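Local coordinates for ribonuclease T2 (Homo sapiens, PDB 3T0O), which cleaves single-stranded RNA, preferentially between purine and uridine residues, and thereby generates fragments of microbial RNA that are sensed in innate immunity, at residues Glu168-Glu176 with Leu214-Pro225; Asp36-Trp44 with Ser114-Asn124. All coordinates share one frame; numbering follows the deposited sequence.

Interaction 1 of 2, residues Glu168-Glu176 with Leu214-Pro225; sequences EVQTIGQIE and LRVCEDGPVFYP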
loop_
_atom_site.group_PDB
_atom_site.type_symbol
_atom_site.label_atom_id
_atom_site.label_comp_id
_atom_site.label_asym_id
_atom_site.label_seq_id
_atom_site.Cartn_x
_atom_site.Cartn_y
_atom_site.Cartn_z
ATOM N N GLU A 168 10.770 -22.765 -3.517
ATOM C CA GLU A 168 9.335 -22.783 -3.376
ATOM C C GLU A 168 8.748 -21.816 -4.449
ATOM O O GLU A 168 9.309 -21.687 -5.524
ATOM C CB GLU A 168 9.018 -22.406 -1.931
ATOM C CG GLU A 168 9.799 -21.135 -1.494
ATOM C CD GLU A 168 9.939 -20.985 0.015
ATOM O OE1 GLU A 168 10.875 -21.593 0.592
ATOM O OE2 GLU A 168 9.133 -20.244 0.620
ATOM N N VAL A 169 7.637 -21.130 -4.171
ATOM C CA VAL A 169 7.045 -20.213 -5.171
ATOM C C VAL A 169 7.064 -18.798 -4.594
ATOM O O VAL A 169 7.199 -18.604 -3.393
ATOM C CB VAL A 169 5.550 -20.579 -5.630
ATOM C CG1 VAL A 169 5.474 -21.990 -6.279
ATOM C CG2 VAL A 169 4.635 -20.498 -4.524
ATOM N N GLN A 170 6.993 -17.812 -5.481
ATOM C CA GLN A 170 6.914 -16.393 -5.077
ATOM C C GLN A 170 5.695 -16.175 -4.161
ATOM O O GLN A 170 4.688 -16.868 -4.230
ATOM C CB GLN A 170 6.831 -15.519 -6.305
ATOM C CG GLN A 170 5.523 -15.766 -7.099
ATOM C CD GLN A 170 5.442 -15.150 -8.441
ATOM O OE1 GLN A 170 6.232 -14.263 -8.812
ATOM N NE2 GLN A 170 4.512 -15.656 -9.204
ATOM N N THR A 171 5.812 -15.128 -3.367
ATOM C CA THR A 171 4.784 -14.803 -2.415
ATOM C C THR A 171 4.237 -13.404 -2.700
ATOM O O THR A 171 5.022 -12.455 -2.784
ATOM C CB THR A 171 5.407 -14.794 -1.053
ATOM O OG1 THR A 171 6.129 -16.035 -0.861
ATOM C CG2 THR A 171 4.274 -14.670 -0.024
ATOM N N ILE A 172 2.914 -13.274 -2.849
ATOM C CA ILE A 172 2.350 -11.929 -3.147
ATOM C C ILE A 172 2.542 -11.033 -1.961
ATOM O O ILE A 172 2.249 -11.437 -0.847
ATOM C CB ILE A 172 0.903 -12.019 -3.617
ATOM C CG1 ILE A 172 0.427 -10.622 -4.086
ATOM C CG2 ILE A 172 -0.071 -12.481 -2.466
ATOM C CD1 ILE A 172 -1.012 -10.683 -4.687
ATOM N N GLY A 173 2.951 -9.794 -2.251
ATOM C CA GLY A 173 3.275 -8.826 -1.178
ATOM C C GLY A 173 2.590 -7.489 -1.364
ATOM O O GLY A 173 2.357 -6.848 -0.371
ATOM N N GLN A 174 2.375 -7.059 -2.616
ATOM C CA GLN A 174 2.005 -5.612 -2.763
ATOM C C GLN A 174 1.163 -5.435 -4.002
ATOM O O GLN A 174 1.448 -6.056 -5.013
ATOM C CB GLN A 174 3.316 -4.787 -2.778
ATOM C CG GLN A 174 3.055 -3.270 -2.876
ATOM C CD GLN A 174 4.324 -2.550 -2.365
ATOM O OE1 GLN A 174 4.410 -2.312 -1.176
ATOM N NE2 GLN A 174 5.170 -2.162 -3.266
ATOM N N ILE A 175 0.111 -4.618 -3.891
ATOM C CA ILE A 175 -0.768 -4.357 -5.031
ATOM C C ILE A 175 -0.832 -2.871 -5.195
ATOM O O ILE A 175 -1.053 -2.139 -4.212
ATOM C CB ILE A 175 -2.099 -4.945 -4.760
ATOM C CG1 ILE A 175 -2.007 -6.506 -4.763
ATOM C CG2 ILE A 175 -3.163 -4.362 -5.755
ATOM C CD1 ILE A 175 -3.354 -7.196 -4.343
ATOM N N GLU A 176 -0.555 -2.424 -6.386
ATOM C CA GLU A 176 -0.478 -0.961 -6.708
ATOM C C GLU A 176 -1.575 -0.640 -7.676
ATOM O O GLU A 176 -1.797 -1.354 -8.646
ATOM C CB GLU A 176 0.855 -0.562 -7.302
ATOM C CG GLU A 176 1.970 -0.970 -6.303
ATOM C CD GLU A 176 3.288 -0.500 -6.739
ATOM O OE1 GLU A 176 3.425 -0.151 -7.895
ATOM O OE2 GLU A 176 4.214 -0.533 -5.913
ATOM N N LEU A 214 10.557 -6.586 -3.154
ATOM C CA LEU A 214 9.336 -6.784 -3.966
ATOM C C LEU A 214 9.656 -6.512 -5.403
ATOM O O LEU A 214 10.351 -5.501 -5.753
ATOM C CB LEU A 214 8.257 -5.844 -3.557
ATOM C CG LEU A 214 7.694 -6.277 -2.214
ATOM C CD1 LEU A 214 6.871 -5.126 -1.662
ATOM C CD2 LEU A 214 6.822 -7.504 -2.320
ATOM N N ARG A 215 9.220 -7.427 -6.275
ATOM C CA ARG A 215 9.407 -7.201 -7.707
ATOM C C ARG A 215 8.122 -7.579 -8.357
ATOM O O ARG A 215 7.305 -8.236 -7.778
ATOM C CB ARG A 215 10.499 -8.125 -8.246
ATOM C CG ARG A 215 11.881 -7.805 -7.748
ATOM C CD ARG A 215 12.394 -6.469 -8.228
ATOM N NE ARG A 215 13.852 -6.394 -8.031
ATOM C CZ ARG A 215 14.411 -5.941 -6.918
ATOM N NH1 ARG A 215 13.607 -5.554 -5.905
ATOM N NH2 ARG A 215 15.767 -5.892 -6.830
ATOM N N VAL A 216 7.979 -7.246 -9.642
ATOM C CA VAL A 216 6.739 -7.661 -10.314
ATOM C C VAL A 216 6.567 -9.170 -10.194
ATOM O O VAL A 216 7.507 -9.946 -10.377
ATOM C CB VAL A 216 6.814 -7.249 -11.807
ATOM C CG1 VAL A 216 8.071 -7.760 -12.412
ATOM C CG2 VAL A 216 5.622 -7.741 -12.552
ATOM N N CYS A 217 5.342 -9.606 -9.864
ATOM C CA CYS A 217 5.093 -11.042 -9.812
ATOM C C CYS A 217 5.191 -11.648 -11.176
ATOM O O CYS A 217 4.624 -11.111 -12.129
ATOM C CB CYS A 217 3.709 -11.343 -9.269
ATOM S SG CYS A 217 3.431 -10.786 -7.595
ATOM N N GLU A 218 5.850 -12.796 -11.232
ATOM C CA GLU A 218 5.921 -13.577 -12.468
ATOM C C GLU A 218 4.579 -14.257 -12.773
ATOM O O GLU A 218 3.907 -14.698 -11.858
ATOM C CB GLU A 218 7.010 -14.615 -12.288
ATOM C CG GLU A 218 8.403 -13.999 -12.131
ATOM C CD GLU A 218 8.870 -13.256 -13.423
ATOM O OE1 GLU A 218 8.088 -13.125 -14.372
ATOM O OE2 GLU A 218 9.877 -12.630 -13.285
ATOM N N ASP A 219 4.171 -14.374 -14.048
ATOM C CA ASP A 219 2.976 -15.170 -14.301
ATOM C C ASP A 219 3.197 -16.569 -13.727
ATOM O O ASP A 219 4.331 -17.143 -13.752
ATOM C CB ASP A 219 2.669 -15.277 -15.796
ATOM C CG ASP A 219 2.293 -13.938 -16.434
ATOM O OD1 ASP A 219 2.378 -13.844 -17.687
ATOM O OD2 ASP A 219 1.891 -13.012 -15.709
ATOM N N GLY A 220 2.151 -17.168 -13.201
ATOM C CA GLY A 220 2.244 -18.506 -12.669
ATOM C C GLY A 220 1.794 -18.591 -11.224
ATOM O O GLY A 220 1.133 -17.660 -10.725
ATOM N N PRO A 221 2.172 -19.643 -10.531
ATOM C CA PRO A 221 1.688 -19.822 -9.158
ATOM C C PRO A 221 2.226 -18.794 -8.209
ATOM O O PRO A 221 3.339 -18.247 -8.404
ATOM C CB PRO A 221 2.184 -21.243 -8.755
ATOM C CG PRO A 221 2.601 -21.820 -10.004
ATOM C CD PRO A 221 2.907 -20.819 -11.006
ATOM N N VAL A 222 1.372 -18.446 -7.271
ATOM C CA VAL A 222 1.794 -17.474 -6.283
ATOM C C VAL A 222 1.176 -17.887 -4.943
ATOM O O VAL A 222 0.015 -18.371 -4.868
ATOM C CB VAL A 222 1.383 -15.996 -6.742
ATOM C CG1 VAL A 222 -0.119 -15.905 -6.976
ATOM C CG2 VAL A 222 1.814 -14.937 -5.644
ATOM N N PHE A 223 1.957 -17.710 -3.908
ATOM C CA PHE A 223 1.452 -17.993 -2.551
ATOM C C PHE A 223 0.913 -16.714 -1.962
ATOM O O PHE A 223 1.583 -15.680 -1.946
ATOM C CB PHE A 223 2.657 -18.534 -1.740
ATOM C CG PHE A 223 2.358 -18.985 -0.359
ATOM C CD1 PHE A 223 1.184 -19.645 -0.032
ATOM C CD2 PHE A 223 3.305 -18.775 0.628
ATOM C CE1 PHE A 223 0.914 -20.090 1.312
ATOM C CE2 PHE A 223 3.048 -19.222 1.973
ATOM C CZ PHE A 223 1.851 -19.878 2.269
ATOM N N TYR A 224 -0.261 -16.820 -1.352
ATOM C CA TYR A 224 -0.913 -15.686 -0.682
ATOM C C TYR A 224 -1.076 -16.197 0.769
ATOM O O TYR A 224 -2.058 -16.910 1.108
ATOM C CB TYR A 224 -2.267 -15.492 -1.374
ATOM C CG TYR A 224 -3.149 -14.423 -0.804
ATOM C CD1 TYR A 224 -2.610 -13.347 -0.076
ATOM C CD2 TYR A 224 -4.483 -14.435 -1.079
ATOM C CE1 TYR A 224 -3.431 -12.332 0.454
ATOM C CE2 TYR A 224 -5.327 -13.446 -0.638
ATOM C CZ TYR A 224 -4.798 -12.392 0.153
ATOM O OH TYR A 224 -5.636 -11.394 0.553
ATOM N N PRO A 225 -0.115 -15.901 1.615
ATOM C CA PRO A 225 0.045 -16.643 2.871
ATOM C C PRO A 225 -0.914 -16.218 3.941
ATOM O O PRO A 225 -1.115 -15.011 4.185
ATOM C CB PRO A 225 1.481 -16.281 3.327
ATOM C CG PRO A 225 1.822 -15.034 2.675
ATOM C CD PRO A 225 1.054 -15.057 1.312
#
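Gln170 reaches across to the turn Glu218-Pro221 and uses both ends of its amide there. At CB the chain leaves the backbone with CG between the backbone N and the carbonyl carbon (chi1 65°), which sends it toward the turn. CG runs past the carbonyl oxygen of Pro221 and one methyl of Val222. Beyond it the chain is extended, bringing CD close to the backbone of Glu218. OE1 of Gln170 then takes the N-H of Glu218 on a lone pair in the carbonyl plane, at 2.9 Å from Glu218 N. The other end of the amide gives two hydrogen bonds. Gln170 NE2 lies 2.9 Å from Glu218 O, a straight bond in the amide plane. Gln170 NE2 is also 3.0 Å from Pro221 O, which it meets from above that carbonyl's plane. Three bonds thus fix the rotation of the amide. Glutamine suits the place because it pairs donor and acceptor at the end of a long arm.

On either side of Thr171 the backbones join. Phe223 N binds Gln170 O and Ile172 N binds Phe223 O, both at 2.9 Å, a single parallel bridge. A Val222 methyl, CG2, packs on Ile172 CB, while Ile172 CG2 lies 3.6 Å from CD1 of the Tyr224 ring. Leu214 divides its methyls between two neighbours: CD1 packs against Gln174 CB, and Leu214 CD2 comes within 4.0 Å of Gly173 CA, where the missing side chain leaves it room. Opposite Gln159 the strand takes one residue too many, Gly173 with Gln174, a classic beta bulge. The Cys217-Cys160 disulfide ties residues 214-225 to strand 157-161, with which 215-216 pairs, while 221-222 pairs with 139-140; the C-terminal segment thus borders the central antiparallel sheet of the RNase T2 alpha/beta fold.

Interaction 2 of 2, residues Asp36-Trp44 with Ser114-Asn124; sequences DYWTIHGLW and SLELYRELDLN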
loop_
_atom_site.group_PDB
_atom_site.type_symbol
_atom_site.label_atom_id
_atom_site.label_comp_id
_atom_site.label_asym_id
_atom_site.label_seq_id
_atom_site.Cartn_x
_atom_site.Cartn_y
_atom_site.Cartn_z
ATOM N N ASP A 36 -4.496 -9.448 9.368
ATOM C CA ASP A 36 -4.964 -10.343 8.355
ATOM C C ASP A 36 -5.738 -9.609 7.251
ATOM O O ASP A 36 -6.699 -10.156 6.613
ATOM C CB ASP A 36 -5.833 -11.433 9.002
ATOM C CG ASP A 36 -7.098 -10.885 9.596
ATOM O OD1 ASP A 36 -7.961 -11.694 10.050
ATOM O OD2 ASP A 36 -7.262 -9.653 9.663
ATOM N N TYR A 37 -5.227 -8.435 6.881
ATOM C CA TYR A 37 -5.839 -7.679 5.779
ATOM C C TYR A 37 -4.782 -6.808 5.144
ATOM O O TYR A 37 -3.753 -6.548 5.766
ATOM C CB TYR A 37 -6.979 -6.784 6.307
ATOM C CG TYR A 37 -6.675 -5.962 7.520
ATOM C CD1 TYR A 37 -6.182 -4.654 7.398
ATOM C CD2 TYR A 37 -6.969 -6.448 8.768
ATOM C CE1 TYR A 37 -5.975 -3.857 8.503
ATOM C CE2 TYR A 37 -6.692 -5.648 9.880
ATOM C CZ TYR A 37 -6.161 -4.394 9.701
ATOM O OH TYR A 37 -6.020 -3.604 10.872
ATOM N N TRP A 38 -4.973 -6.473 3.891
ATOM C CA TRP A 38 -4.097 -5.565 3.194
ATOM C C TRP A 38 -4.149 -4.221 3.803
ATOM O O TRP A 38 -5.225 -3.728 4.168
ATOM C CB TRP A 38 -4.567 -5.419 1.727
ATOM C CG TRP A 38 -4.346 -6.728 0.977
ATOM C CD1 TRP A 38 -5.178 -7.864 1.006
ATOM C CD2 TRP A 38 -3.247 -7.047 0.130
ATOM N NE1 TRP A 38 -4.588 -8.866 0.249
ATOM C CE2 TRP A 38 -3.433 -8.392 -0.320
ATOM C CE3 TRP A 38 -2.121 -6.328 -0.308
ATOM C CZ2 TRP A 38 -2.521 -9.038 -1.147
ATOM C CZ3 TRP A 38 -1.215 -6.957 -1.168
ATOM C CH2 TRP A 38 -1.437 -8.307 -1.599
ATOM N N THR A 39 -2.957 -3.630 3.973
ATOM C CA THR A 39 -2.888 -2.288 4.584
ATOM C C THR A 39 -2.157 -1.323 3.660
ATOM O O THR A 39 -1.601 -1.693 2.613
ATOM C CB THR A 39 -2.072 -2.327 5.939
ATOM O OG1 THR A 39 -0.774 -2.886 5.654
ATOM C CG2 THR A 39 -2.790 -3.246 6.896
ATOM N N ILE A 40 -2.199 -0.020 4.039
ATOM C CA ILE A 40 -1.596 1.011 3.233
ATOM C C ILE A 40 -0.098 1.028 3.363
ATOM O O ILE A 40 0.434 1.084 4.482
ATOM C CB ILE A 40 -2.108 2.381 3.675
ATOM C CG1 ILE A 40 -3.633 2.410 3.545
ATOM C CG2 ILE A 40 -1.417 3.441 2.801
ATOM C CD1 ILE A 40 -4.243 3.680 4.213
ATOM N N HIS A 41 0.603 0.941 2.245
ATOM C CA HIS A 41 2.008 1.282 2.240
ATOM C C HIS A 41 2.167 2.785 2.018
ATOM O O HIS A 41 2.748 3.487 2.867
ATOM C CB HIS A 41 2.678 0.502 1.171
ATOM C CG HIS A 41 4.155 0.604 1.268
ATOM N ND1 HIS A 41 4.991 -0.212 0.542
ATOM C CD2 HIS A 41 4.944 1.409 2.014
ATOM C CE1 HIS A 41 6.249 0.102 0.808
ATOM N NE2 HIS A 41 6.263 1.072 1.706
ATOM N N GLY A 42 1.583 3.321 0.936
ATOM C CA GLY A 42 1.556 4.757 0.829
ATOM C C GLY A 42 0.869 5.193 -0.457
ATOM O O GLY A 42 0.391 4.376 -1.231
ATOM N N LEU A 43 0.791 6.514 -0.619
ATOM C CA LEU A 43 0.248 7.143 -1.774
ATOM C C LEU A 43 1.361 7.922 -2.434
ATOM O O LEU A 43 1.816 8.932 -1.913
ATOM C CB LEU A 43 -0.928 8.046 -1.368
ATOM C CG LEU A 43 -1.501 8.807 -2.557
ATOM C CD1 LEU A 43 -2.202 7.875 -3.506
ATOM C CD2 LEU A 43 -2.556 9.853 -2.035
ATOM N N TRP A 44 1.876 7.367 -3.509
ATOM C CA TRP A 44 3.159 7.869 -4.007
ATOM C C TRP A 44 3.061 8.565 -5.354
ATOM O O TRP A 44 2.583 7.964 -6.322
ATOM C CB TRP A 44 4.044 6.654 -4.260
ATOM C CG TRP A 44 4.362 5.828 -3.038
ATOM C CD1 TRP A 44 4.173 6.122 -1.787
ATOM C CD2 TRP A 44 5.001 4.556 -3.085
ATOM N NE1 TRP A 44 4.608 5.080 -0.961
ATOM C CE2 TRP A 44 5.122 4.115 -1.775
ATOM C CE3 TRP A 44 5.491 3.777 -4.125
ATOM C CZ2 TRP A 44 5.704 2.885 -1.440
ATOM C CZ3 TRP A 44 6.049 2.551 -3.793
ATOM C CH2 TRP A 44 6.105 2.126 -2.517
ATOM N N SER A 114 -5.430 9.721 1.643
ATOM C CA SER A 114 -4.901 8.396 1.514
ATOM C C SER A 114 -5.763 7.394 2.216
ATOM O O SER A 114 -6.120 6.354 1.668
ATOM C CB SER A 114 -3.483 8.360 2.097
ATOM O OG SER A 114 -2.656 9.172 1.264
ATOM N N LEU A 115 -6.172 7.713 3.430
ATOM C CA LEU A 115 -7.066 6.798 4.146
ATOM C C LEU A 115 -8.404 6.689 3.460
ATOM O O LEU A 115 -8.988 5.595 3.440
ATOM C CB LEU A 115 -7.292 7.325 5.562
ATOM C CG LEU A 115 -6.050 7.258 6.433
ATOM C CD1 LEU A 115 -6.242 8.130 7.677
ATOM C CD2 LEU A 115 -5.770 5.850 6.887
ATOM N N GLU A 116 -8.921 7.793 2.934
ATOM C CA GLU A 116 -10.217 7.729 2.238
ATOM C C GLU A 116 -10.133 6.850 1.057
ATOM O O GLU A 116 -11.015 6.024 0.841
ATOM C CB GLU A 116 -10.598 9.129 1.810
ATOM C CG GLU A 116 -11.942 9.278 1.239
ATOM C CD GLU A 116 -12.255 10.764 1.076
ATOM O OE1 GLU A 116 -11.405 11.515 0.539
ATOM O OE2 GLU A 116 -13.343 11.198 1.515
ATOM N N LEU A 117 -9.072 6.993 0.281
ATOM C CA LEU A 117 -8.907 6.170 -0.927
ATOM C C LEU A 117 -8.801 4.709 -0.556
ATOM O O LEU A 117 -9.356 3.837 -1.236
ATOM C CB LEU A 117 -7.587 6.597 -1.622
ATOM C CG LEU A 117 -7.806 7.933 -2.300
ATOM C CD1 LEU A 117 -6.437 8.387 -2.764
ATOM C CD2 LEU A 117 -8.704 7.710 -3.556
ATOM N N TYR A 118 -8.091 4.415 0.546
ATOM C CA TYR A 118 -7.996 3.011 0.960
ATOM C C TYR A 118 -9.417 2.449 1.259
ATOM O O TYR A 118 -9.705 1.331 0.857
ATOM C CB TYR A 118 -7.221 3.032 2.289
ATOM C CG TYR A 118 -7.127 1.672 2.984
ATOM C CD1 TYR A 118 -6.308 0.689 2.475
ATOM C CD2 TYR A 118 -7.857 1.439 4.123
ATOM C CE1 TYR A 118 -6.217 -0.550 3.173
ATOM C CE2 TYR A 118 -7.786 0.228 4.831
ATOM C CZ TYR A 118 -6.941 -0.738 4.333
ATOM O OH TYR A 118 -6.909 -1.926 5.064
ATOM N N ARG A 119 -10.259 3.223 1.923
ATOM C CA ARG A 119 -11.630 2.808 2.257
ATOM C C ARG A 119 -12.488 2.615 1.018
ATOM O O ARG A 119 -13.344 1.715 0.965
ATOM C CB ARG A 119 -12.291 3.873 3.183
ATOM C CG ARG A 119 -11.565 4.008 4.539
ATOM C CD ARG A 119 -12.303 4.883 5.588
ATOM N NE ARG A 119 -12.681 6.208 5.098
ATOM C CZ ARG A 119 -12.075 7.359 5.387
ATOM N NH1 ARG A 119 -10.999 7.419 6.154
ATOM N NH2 ARG A 119 -12.565 8.482 4.880
ATOM N N GLU A 120 -12.334 3.548 0.063
ATOM C CA GLU A 120 -13.156 3.552 -1.130
ATOM C C GLU A 120 -12.703 2.410 -2.027
ATOM O O GLU A 120 -13.536 1.722 -2.665
ATOM C CB GLU A 120 -13.034 4.894 -1.855
ATOM C CG GLU A 120 -13.720 5.997 -1.069
ATOM C CD GLU A 120 -13.567 7.346 -1.704
ATOM O OE1 GLU A 120 -12.878 7.497 -2.739
ATOM O OE2 GLU A 120 -14.186 8.254 -1.148
ATOM N N LEU A 121 -11.403 2.162 -2.097
ATOM C CA LEU A 121 -11.009 1.073 -2.936
ATOM C C LEU A 121 -11.400 -0.285 -2.349
ATOM O O LEU A 121 -11.821 -1.242 -3.049
ATOM C CB LEU A 121 -9.494 1.096 -3.099
ATOM C CG LEU A 121 -9.131 2.329 -3.926
ATOM C CD1 LEU A 121 -7.592 2.482 -3.815
ATOM C CD2 LEU A 121 -9.547 2.211 -5.428
ATOM N N ASP A 122 -11.313 -0.366 -0.993
ATOM C CA ASP A 122 -11.625 -1.615 -0.294
ATOM C C ASP A 122 -11.136 -2.886 -0.951
ATOM O O ASP A 122 -11.909 -3.804 -1.239
ATOM C CB ASP A 122 -13.082 -1.681 0.101
ATOM C CG ASP A 122 -13.301 -2.682 1.282
ATOM O OD1 ASP A 122 -12.306 -3.313 1.729
ATOM O OD2 ASP A 122 -14.478 -2.741 1.682
ATOM N N LEU A 123 -9.818 -2.899 -1.138
ATOM C CA LEU A 123 -9.183 -4.054 -1.745
ATOM C C LEU A 123 -9.432 -5.338 -0.982
ATOM O O LEU A 123 -9.636 -6.348 -1.583
ATOM C CB LEU A 123 -7.681 -3.736 -1.853
ATOM C CG LEU A 123 -6.814 -4.960 -2.210
ATOM C CD1 LEU A 123 -7.066 -5.418 -3.683
ATOM C CD2 LEU A 123 -5.353 -4.506 -2.013
ATOM N N ASN A 124 -9.488 -5.256 0.326
ATOM C CA ASN A 124 -9.772 -6.419 1.123
ATOM C C ASN A 124 -11.141 -7.037 0.800
ATOM O O ASN A 124 -11.215 -8.272 0.591
ATOM C CB ASN A 124 -9.684 -6.072 2.562
ATOM C CG ASN A 124 -8.277 -5.958 2.977
ATOM O OD1 ASN A 124 -7.603 -6.992 3.030
ATOM N ND2 ASN A 124 -7.832 -4.749 3.337
#
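Asn124 and Tyr118 meet the backbone of Trp38, whose N-H and C=O are both satisfied by side chains. Asn124 OD1 accepts from Trp38 N at 2.8 Å, on a lone pair in the carbonyl plane, while ND2 of the same amide donates to Trp38 O at 2.9 Å. Asparagine fits because its one amide offers an acceptor and a donor to a single residue's backbone. Trp38 O takes a second bond from Tyr118 OH, at 2.6 Å, so this buried carbonyl is held by two donors. Tyr118 reaches it with CG anti to the backbone N (chi1 174°), so that Trp38 O lies at the edge of its ring, in the ring plane.

In this RNase T2 fold, helix 107-121 packs across strand 39-45, which carries the predicted catalytic residue His41; the axes of residues 114-121 and 39-44 approach to 9.2 Å, with their N-to-C directions 114° apart. Branched aliphatic chains fill the gap. Ile40 CG1 lies 3.4 Å from Tyr118 CD1, and Leu43 CB sits 3.3 Å from Ser114 OG, a small hydroxyl that bonds to Tyr110 O within its own helix. Leu123 CD2 packs against the Trp38 indole, 3.9 Å from Trp38 CG.

Overall arrangement
In sequence interaction 2 is complete before the first residue of interaction 1, and their centres lie 19 Å apart, yet both reach the same antiparallel sheet and touch directly. Trp38 is one link: its NE1 lies 2.8 Å from Tyr224 OH, a probable hydrogen bond, and its ring packs on Ile175, with Trp38 CH2 3.5 Å from Ile175 CD1. The other lies at the active site, where Gln174 OE1 is 2.8 Å from ND1 of His41, again a probable hydrogen bond, which would orient this predicted catalytic imidazole. Glu90, probably an active-site residue as in relatives, has its side chain about 8 Å from that of Gln174 and about 7 Å from that of Ile40.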